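Local coordinates for protein uricase (PDB 2YZC) that catalyses the oxidation of uric acid to 5-hydroxyisourate, the first step on the way to allantoin, at residues L222-Y227 with I279-I283. Sequence-based numbering, arbitrary orientation.
With 1AL (allantoate ion), chain I.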
loop_
_atom_site.group_PDB
_atom_site.type_symbol
_atom_site.label_atom_id
_atom_site.label_comp_id
_atom_site.label_asym_id
_atom_site.label_seq_id
_atom_site.Cartn_x
_atom_site.Cartn_y
_atom_site.Cartn_z
ATOM N N LEU A 222 -10.250 26.200 -2.336
ATOM C CA LEU A 222 -10.707 24.825 -2.496
ATOM C C LEU A 222 -12.085 24.708 -1.843
ATOM O O LEU A 222 -12.936 23.948 -2.307
ATOM C CB LEU A 222 -9.742 23.846 -1.821
ATOM C CG LEU A 222 -9.472 22.524 -2.553
ATOM C CD1 LEU A 222 -8.919 21.523 -1.561
ATOM C CD2 LEU A 222 -10.737 21.987 -3.201
ATOM N N GLN A 223 -12.297 25.465 -0.768
ATOM C CA GLN A 223 -13.581 25.455 -0.059
ATOM C C GLN A 223 -14.726 25.895 -0.979
ATOM O O GLN A 223 -15.834 25.358 -0.907
ATOM C CB GLN A 223 -13.538 26.376 1.174
ATOM C CG GLN A 223 -12.672 25.872 2.339
ATOM C CD GLN A 223 -11.211 26.303 2.240
ATOM O OE1 GLN A 223 -10.671 26.461 1.148
ATOM N NE2 GLN A 223 -10.563 26.476 3.389
ATOM N N GLN A 224 -14.455 26.875 -1.837
ATOM C CA GLN A 224 -15.466 27.390 -2.760
ATOM C C GLN A 224 -15.768 26.362 -3.844
ATOM O O GLN A 224 -16.926 26.138 -4.210
ATOM C CB GLN A 224 -14.977 28.688 -3.411
ATOM C CG GLN A 224 -15.990 29.352 -4.341
ATOM C CD GLN A 224 -15.357 30.396 -5.252
ATOM O OE1 GLN A 224 -16.048 31.237 -5.832
ATOM N NE2 GLN A 224 -14.038 30.336 -5.392
ATOM N N THR A 225 -14.712 25.751 -4.371
ATOM C CA THR A 225 -14.863 24.737 -5.402
ATOM C C THR A 225 -15.695 23.582 -4.845
ATOM O O THR A 225 -16.557 23.040 -5.529
ATOM C CB THR A 225 -13.483 24.211 -5.861
ATOM O OG1 THR A 225 -12.794 25.254 -6.565
ATOM C CG2 THR A 225 -13.635 22.983 -6.773
ATOM N N MET A 226 -15.440 23.220 -3.594
ATOM C CA MET A 226 -16.171 22.129 -2.964
ATOM C C MET A 226 -17.638 22.496 -2.736
ATOM O O MET A 226 -18.530 21.668 -2.921
ATOM C CB MET A 226 -15.514 21.751 -1.635
ATOM C CG MET A 226 -16.232 20.634 -0.888
ATOM S SD MET A 226 -15.342 20.129 0.595
ATOM C CE MET A 226 -15.381 21.686 1.524
ATOM N N TYR A 227 -17.887 23.738 -2.337
ATOM C CA TYR A 227 -19.254 24.178 -2.099
ATOM C C TYR A 227 -20.047 24.114 -3.406
ATOM O O TYR A 227 -21.168 23.622 -3.423
ATOM C CB TYR A 227 -19.261 25.603 -1.537
ATOM C CG TYR A 227 -20.644 26.156 -1.294
ATOM C CD1 TYR A 227 -21.376 25.790 -0.168
ATOM C CD2 TYR A 227 -21.232 27.022 -2.210
ATOM C CE1 TYR A 227 -22.668 26.278 0.038
ATOM C CE2 TYR A 227 -22.516 27.512 -2.016
ATOM C CZ TYR A 227 -23.228 27.136 -0.894
ATOM O OH TYR A 227 -24.505 27.612 -0.719
ATOM N N ILE A 279 -9.456 19.659 2.980
ATOM C CA ILE A 279 -10.658 20.481 3.104
ATOM C C ILE A 279 -11.877 19.562 3.078
ATOM O O ILE A 279 -12.032 18.754 2.161
ATOM C CB ILE A 279 -10.729 21.508 1.938
ATOM C CG1 ILE A 279 -9.781 22.685 2.205
ATOM C CG2 ILE A 279 -12.140 22.045 1.782
ATOM C CD1 ILE A 279 -8.320 22.316 2.384
ATOM N N GLU A 280 -12.740 19.686 4.084
ATOM C CA GLU A 280 -13.914 18.823 4.163
ATOM C C GLU A 280 -15.172 19.590 4.555
ATOM O O GLU A 280 -15.115 20.552 5.326
ATOM C CB GLU A 280 -13.661 17.706 5.178
ATOM C CG GLU A 280 -12.202 17.247 5.230
ATOM C CD GLU A 280 -11.996 16.015 6.088
ATOM O OE1 GLU A 280 -12.282 14.901 5.606
ATOM O OE2 GLU A 280 -11.553 16.161 7.248
ATOM N N ALA A 281 -16.313 19.153 4.035
ATOM C CA ALA A 281 -17.564 19.820 4.348
ATOM C C ALA A 281 -18.792 19.019 3.960
ATOM O O ALA A 281 -18.739 18.119 3.119
ATOM C CB ALA A 281 -17.617 21.178 3.670
ATOM N N THR A 282 -19.900 19.377 4.597
ATOM C CA THR A 282 -21.191 18.766 4.354
ATOM C C THR A 282 -22.078 19.852 3.755
ATOM O O THR A 282 -22.198 20.943 4.320
ATOM C CB THR A 282 -21.850 18.295 5.664
ATOM O OG1 THR A 282 -20.976 17.398 6.359
ATOM C CG2 THR A 282 -23.165 17.587 5.367
ATOM N N ILE A 283 -22.670 19.565 2.604
ATOM C CA ILE A 283 -23.581 20.499 1.956
ATOM C C ILE A 283 -24.943 19.828 2.121
ATOM O O ILE A 283 -25.140 18.700 1.666
ATOM C CB ILE A 283 -23.246 20.669 0.462
ATOM C CG1 ILE A 283 -21.833 21.232 0.304
ATOM C CG2 ILE A 283 -24.244 21.603 -0.195
ATOM C CD1 ILE A 283 -21.645 22.609 0.916
HETATM C C1 1AL I . -7.093 26.640 0.117
HETATM O O2 1AL I . -8.007 26.722 -0.719
HETATM N N3 1AL I . -7.316 26.709 1.458
HETATM N N4 1AL I . -5.826 26.461 -0.437
HETATM C C5 1AL I . -4.997 24.252 0.817
HETATM O O6 1AL I . -6.110 23.728 0.626
HETATM O O7 1AL I . -3.977 23.666 1.214
HETATM C C8 1AL I . -4.799 25.702 0.278
HETATM C C9 1AL I . -3.286 26.706 1.921
HETATM O O10 1AL I . -2.094 26.614 2.284
HETATM N N11 1AL I . -4.304 26.986 2.794
HETATM N N12 1AL I . -3.660 26.539 0.633
#
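The Gln223 amide lies flat over Ile279: CG1 of the isoleucine sits 3.9 Å from Gln223 CD, almost straight off one face of the group. At the amide's outer end is the allantoate, whose N3 gives a weak, bent hydrogen bond to Gln223 OE1 (3.4 Å, 141° at the hydrogen). The Tyr227 ring is met along its CD1 and CE1 side by Ile283 CD1, which approaches obliquely and comes to 3.4 Å from Tyr227 CD1. Between these two groups Met226 reaches down to the strand. It runs extended through its first two torsions and turns at the third (chi3 62°), which carries the methyl CE toward Ile279 CG2; the modelled 3.3 Å between them is tight, and the exact placement of CE is doubtful. Leu222 CD1 adds a further contact, 3.9 Å from Ile279 CB. No hydrogen bond joins helix to strand; the axes, 8.8 Å apart, run in similar directions, and the join is made by side chains. The Glu280 side chain leaves the strand on the side away from the helix, and its carboxylate is hydrogen-bonded to Ser246 and to Gln19 of the second subunit, whose strand extends the sheet along residues 279-283. At the ligand, the helix's first N-H does the firmer work: Leu222 N to allantoate O2 is 2.8 Å and nearly straight (176°), while Ile279 CD1 lies 3.2 Å from O6. Asn249, with Thr67 and Asp68 of the second subunit, adds further bonds. A helix packed on an antiparallel sheet, its N-terminus facing a ligand at a subunit interface, is characteristic of the tunnelling fold and of the uricase active site.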